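Long-range contact in DUF917 domain-containing protein (Chromobacterium violaceum, PDB 2O3I), which is of unknown function but has the two-domain architecture of the S-Me-THD-like (DUF917) family: residues A235-M247 and S321-S333. The protein carries 2 engineered substitutions. Sequence-based numbering, arbitrary orientation.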
loop_
_atom_site.group_PDB
_atom_site.type_symbol
_atom_site.label_atom_id
_atom_site.label_comp_id
_atom_site.label_asym_id
_atom_site.label_seq_id
_atom_site.Cartn_x
_atom_site.Cartn_y
_atom_site.Cartn_z
ATOM N N ALA A 235 4.802 -39.346 -14.194
ATOM C CA ALA A 235 4.752 -39.929 -15.527
ATOM C C ALA A 235 5.655 -39.145 -16.486
ATOM O O ALA A 235 6.268 -39.720 -17.383
ATOM C CB ALA A 235 3.317 -39.936 -16.036
ATOM N N LEU A 236 5.738 -37.831 -16.284
ATOM C CA LEU A 236 6.572 -36.980 -17.126
ATOM C C LEU A 236 8.044 -37.268 -16.871
ATOM O O LEU A 236 8.833 -37.471 -17.808
ATOM C CB LEU A 236 6.285 -35.501 -16.835
ATOM C CG LEU A 236 4.952 -34.964 -17.377
ATOM C CD1 LEU A 236 4.677 -33.596 -16.810
ATOM C CD2 LEU A 236 4.994 -34.919 -18.898
ATOM N N GLN A 237 8.402 -37.286 -15.589
ATOM C CA GLN A 237 9.771 -37.532 -15.172
ATOM C C GLN A 237 10.227 -38.919 -15.633
ATOM O O GLN A 237 11.379 -39.102 -16.033
ATOM C CB GLN A 237 9.853 -37.399 -13.647
ATOM C CG GLN A 237 11.231 -37.595 -13.040
ATOM C CD GLN A 237 11.220 -37.437 -11.517
ATOM O OE1 GLN A 237 10.223 -37.726 -10.853
ATOM N NE2 GLN A 237 12.339 -36.998 -10.964
ATOM N N ASP A 238 9.316 -39.886 -15.591
ATOM C CA ASP A 238 9.623 -41.255 -15.996
ATOM C C ASP A 238 9.633 -41.479 -17.520
ATOM O O ASP A 238 9.850 -42.600 -17.982
ATOM C CB ASP A 238 8.632 -42.238 -15.352
ATOM C CG ASP A 238 8.697 -42.231 -13.829
ATOM O OD1 ASP A 238 9.762 -41.899 -13.261
ATOM O OD2 ASP A 238 7.678 -42.579 -13.196
ATOM N N GLY A 239 9.383 -40.424 -18.291
ATOM C CA GLY A 239 9.377 -40.541 -19.744
ATOM C C GLY A 239 8.246 -41.363 -20.342
ATOM O O GLY A 239 8.431 -42.012 -21.377
ATOM N N LYS A 240 7.071 -41.339 -19.712
ATOM C CA LYS A 240 5.928 -42.102 -20.209
ATOM C C LYS A 240 5.032 -41.300 -21.149
ATOM O O LYS A 240 4.113 -41.846 -21.754
ATOM C CB LYS A 240 5.083 -42.629 -19.045
ATOM C CG LYS A 240 5.800 -43.599 -18.105
ATOM C CD LYS A 240 4.849 -44.104 -17.018
ATOM C CE LYS A 240 5.566 -44.940 -15.953
ATOM N NZ LYS A 240 4.616 -45.375 -14.884
ATOM N N VAL A 241 5.294 -40.004 -21.270
ATOM C CA VAL A 241 4.492 -39.150 -22.141
ATOM C C VAL A 241 5.386 -38.156 -22.881
ATOM O O VAL A 241 5.696 -37.072 -22.374
ATOM C CB VAL A 241 3.389 -38.418 -21.320
ATOM C CG1 VAL A 241 3.973 -37.859 -20.050
ATOM C CG2 VAL A 241 2.753 -37.319 -22.143
ATOM N N LYS A 242 5.791 -38.543 -24.090
ATOM C CA LYS A 242 6.687 -37.735 -24.915
ATOM C C LYS A 242 6.021 -37.101 -26.142
ATOM O O LYS A 242 6.684 -36.438 -26.941
ATOM C CB LYS A 242 7.864 -38.597 -25.378
ATOM C CG LYS A 242 8.665 -39.263 -24.257
ATOM C CD LYS A 242 9.729 -40.187 -24.841
ATOM C CE LYS A 242 10.619 -40.793 -23.771
ATOM N NZ LYS A 242 11.408 -39.755 -23.051
ATOM N N THR A 243 4.720 -37.317 -26.294
ATOM C CA THR A 243 3.976 -36.761 -27.416
ATOM C C THR A 243 2.667 -36.159 -26.930
ATOM O O THR A 243 2.111 -36.588 -25.913
ATOM C CB THR A 243 3.617 -37.835 -28.459
ATOM O OG1 THR A 243 2.804 -38.839 -27.840
ATOM C CG2 THR A 243 4.867 -38.473 -29.036
ATOM N N ALA A 244 2.171 -35.174 -27.671
ATOM C CA ALA A 244 0.915 -34.524 -27.333
ATOM C C ALA A 244 -0.203 -35.565 -27.241
ATOM O O ALA A 244 -1.039 -35.509 -26.339
ATOM C CB ALA A 244 0.574 -33.467 -28.389
ATOM N N GLU A 245 -0.213 -36.515 -28.174
ATOM C CA GLU A 245 -1.226 -37.567 -28.191
ATOM C C GLU A 245 -1.139 -38.396 -26.912
ATOM O O GLU A 245 -2.155 -38.730 -26.305
ATOM C CB GLU A 245 -1.025 -38.483 -29.397
ATOM C CG GLU A 245 -2.123 -39.521 -29.580
ATOM C CD GLU A 245 -1.843 -40.475 -30.734
ATOM O OE1 GLU A 245 -1.345 -40.009 -31.782
ATOM O OE2 GLU A 245 -2.132 -41.685 -30.600
ATOM N N ALA A 246 0.083 -38.729 -26.512
ATOM C CA ALA A 246 0.291 -39.505 -25.296
ATOM C C ALA A 246 -0.177 -38.714 -24.076
ATOM O O ALA A 246 -0.674 -39.289 -23.116
ATOM C CB ALA A 246 1.771 -39.868 -25.149
HETATM N N MSE A 247 -0.012 -37.395 -24.110
HETATM C CA MSE A 247 -0.435 -36.562 -22.986
HETATM C C MSE A 247 -1.946 -36.641 -22.841
HETATM O O MSE A 247 -2.465 -36.837 -21.738
HETATM C CB MSE A 247 0.009 -35.107 -23.195
HETATM C CG MSE A 247 -0.570 -34.111 -22.193
HETATM SE SE MSE A 247 -0.252 -34.572 -20.324
HETATM C CE MSE A 247 1.260 -33.413 -19.989
ATOM N N SER A 321 -2.281 -25.022 -22.218
ATOM C CA SER A 321 -0.932 -25.463 -21.881
ATOM C C SER A 321 -0.151 -26.015 -23.058
ATOM O O SER A 321 -0.712 -26.633 -23.961
ATOM C CB SER A 321 -0.982 -26.531 -20.781
ATOM O OG SER A 321 -1.526 -26.001 -19.593
ATOM N N TYR A 322 1.157 -25.807 -23.018
ATOM C CA TYR A 322 2.035 -26.271 -24.077
ATOM C C TYR A 322 2.531 -27.679 -23.781
ATOM O O TYR A 322 2.549 -28.127 -22.627
ATOM C CB TYR A 322 3.263 -25.363 -24.198
ATOM C CG TYR A 322 2.975 -23.882 -24.226
ATOM C CD1 TYR A 322 2.258 -23.309 -25.275
ATOM C CD2 TYR A 322 3.419 -23.053 -23.195
ATOM C CE1 TYR A 322 1.987 -21.945 -25.295
ATOM C CE2 TYR A 322 3.155 -21.690 -23.203
ATOM C CZ TYR A 322 2.437 -21.143 -24.253
ATOM O OH TYR A 322 2.145 -19.802 -24.248
ATOM N N PHE A 323 2.913 -28.371 -24.846
ATOM C CA PHE A 323 3.510 -29.683 -24.731
ATOM C C PHE A 323 4.571 -29.767 -25.814
ATOM O O PHE A 323 4.272 -29.756 -27.010
ATOM C CB PHE A 323 2.513 -30.836 -24.888
ATOM C CG PHE A 323 3.137 -32.182 -24.616
ATOM C CD1 PHE A 323 3.883 -32.839 -25.600
ATOM C CD2 PHE A 323 3.103 -32.727 -23.331
ATOM C CE1 PHE A 323 4.593 -34.008 -25.305
ATOM C CE2 PHE A 323 3.814 -33.901 -23.026
ATOM C CZ PHE A 323 4.559 -34.538 -24.014
ATOM N N VAL A 324 5.822 -29.824 -25.382
ATOM C CA VAL A 324 6.932 -29.910 -26.302
ATOM C C VAL A 324 7.323 -31.379 -26.452
ATOM O O VAL A 324 7.846 -31.999 -25.527
ATOM C CB VAL A 324 8.127 -29.090 -25.785
ATOM C CG1 VAL A 324 9.186 -28.957 -26.884
ATOM C CG2 VAL A 324 7.645 -27.716 -25.330
ATOM N N GLU A 325 7.050 -31.931 -27.628
ATOM C CA GLU A 325 7.358 -33.322 -27.907
ATOM C C GLU A 325 8.862 -33.551 -28.029
ATOM O O GLU A 325 9.638 -32.603 -28.174
ATOM C CB GLU A 325 6.652 -33.755 -29.192
ATOM C CG GLU A 325 5.134 -33.717 -29.092
ATOM C CD GLU A 325 4.444 -34.244 -30.336
ATOM O OE1 GLU A 325 3.228 -34.533 -30.262
ATOM O OE2 GLU A 325 5.114 -34.366 -31.386
ATOM N N GLY A 326 9.262 -34.818 -27.966
ATOM C CA GLY A 326 10.668 -35.166 -28.069
ATOM C C GLY A 326 11.207 -35.735 -26.772
ATOM O O GLY A 326 10.489 -36.395 -26.027
ATOM N N GLU A 327 12.480 -35.483 -26.501
ATOM C CA GLU A 327 13.104 -35.968 -25.277
ATOM C C GLU A 327 13.453 -34.760 -24.420
ATOM O O GLU A 327 14.019 -33.785 -24.912
ATOM C CB GLU A 327 14.379 -36.752 -25.601
ATOM C CG GLU A 327 14.188 -37.905 -26.587
ATOM C CD GLU A 327 13.555 -39.144 -25.966
ATOM O OE1 GLU A 327 13.234 -40.086 -26.725
ATOM O OE2 GLU A 327 13.384 -39.185 -24.728
ATOM N N GLY A 328 13.104 -34.816 -23.143
ATOM C CA GLY A 328 13.411 -33.702 -22.265
ATOM C C GLY A 328 12.181 -33.001 -21.723
ATOM O O GLY A 328 11.073 -33.528 -21.795
ATOM N N GLN A 329 12.384 -31.806 -21.179
ATOM C CA GLN A 329 11.301 -31.018 -20.608
ATOM C C GLN A 329 10.151 -30.900 -21.599
ATOM O O GLN A 329 10.311 -30.370 -22.695
ATOM C CB GLN A 329 11.813 -29.627 -20.223
ATOM C CG GLN A 329 10.848 -28.816 -19.361
ATOM C CD GLN A 329 10.405 -29.564 -18.116
ATOM O OE1 GLN A 329 11.229 -30.036 -17.331
ATOM N NE2 GLN A 329 9.093 -29.673 -17.927
ATOM N N HIS A 330 8.987 -31.397 -21.194
ATOM C CA HIS A 330 7.794 -31.378 -22.031
ATOM C C HIS A 330 6.848 -30.233 -21.694
ATOM O O HIS A 330 6.139 -29.740 -22.574
ATOM C CB HIS A 330 7.044 -32.707 -21.894
ATOM C CG HIS A 330 7.858 -33.905 -22.280
ATOM N ND1 HIS A 330 8.374 -34.081 -23.547
ATOM C CD2 HIS A 330 8.239 -34.993 -21.566
ATOM C CE1 HIS A 330 9.037 -35.223 -23.598
ATOM N NE2 HIS A 330 8.970 -35.795 -22.409
ATOM N N VAL A 331 6.835 -29.824 -20.423
ATOM C CA VAL A 331 5.955 -28.749 -19.958
ATOM C C VAL A 331 6.689 -27.467 -19.544
ATOM O O VAL A 331 7.736 -27.499 -18.891
ATOM C CB VAL A 331 5.058 -29.232 -18.787
ATOM C CG1 VAL A 331 4.276 -30.455 -19.224
ATOM C CG2 VAL A 331 5.904 -29.545 -17.544
ATOM N N PHE A 332 6.115 -26.332 -19.930
ATOM C CA PHE A 332 6.707 -25.034 -19.647
ATOM C C PHE A 332 5.655 -23.986 -19.313
ATOM O O PHE A 332 4.551 -23.999 -19.859
ATOM C CB PHE A 332 7.465 -24.515 -20.873
ATOM C CG PHE A 332 8.665 -25.323 -21.255
ATOM C CD1 PHE A 332 9.942 -24.910 -20.873
ATOM C CD2 PHE A 332 8.532 -26.465 -22.038
ATOM C CE1 PHE A 332 11.072 -25.623 -21.265
ATOM C CE2 PHE A 332 9.653 -27.190 -22.437
ATOM C CZ PHE A 332 10.927 -26.768 -22.052
ATOM N N SER A 333 6.010 -23.073 -18.417
ATOM C CA SER A 333 5.131 -21.961 -18.091
ATOM C C SER A 333 5.648 -20.907 -19.070
ATOM O O SER A 333 6.747 -21.052 -19.607
ATOM C CB SER A 333 5.356 -21.469 -16.659
ATOM O OG SER A 333 6.599 -20.794 -16.546
HETATM O O HOH W 1 10.984 -37.604 -21.391
#
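Thr243 and Glu325 bring the backbones closest, their CA atoms 4.8 Å apart, where the loop joining helices 225-237 and 244-255 meets the end of strand 319-324, part of the antiparallel sheet of the S-Me-THD-like C-terminal region. Gly326 N donates to Lys242 O (3.2 Å). The next helix starts at Thr243, an N-cap whose OG1 accepts from Ala246 N; Glu325 reaches the same helix start, and its OE1 takes the Ala244 N-H (2.9 Å, 164° at the hydrogen) on the anti side of the carboxylate, tilted from its plane. Two side-chain acceptors thus serve the first helical turn, whose dipole would probably stabilise the glutamate's charge. Phe323, its chi1 near -174°, carries its ring into the bend: Val241 O and the CE methyl of Met247, a selenomethionine, lie at its edge, Thr243 O over one face, and Val241 CG2 packs against CE2 (3.7 Å). His330 is sandwiched between carbonyls, Gly328 O over one face and Val241 O over the other, while ND1 donates to Val324 O (2.9 Å) exactly in the ring plane. Lys242, bent at chi4, points NZ to the syn side of Glu327 OE2 (2.7 Å), 31° out of the carboxylate plane, a salt bridge; one water joins NZ to His330 NE2.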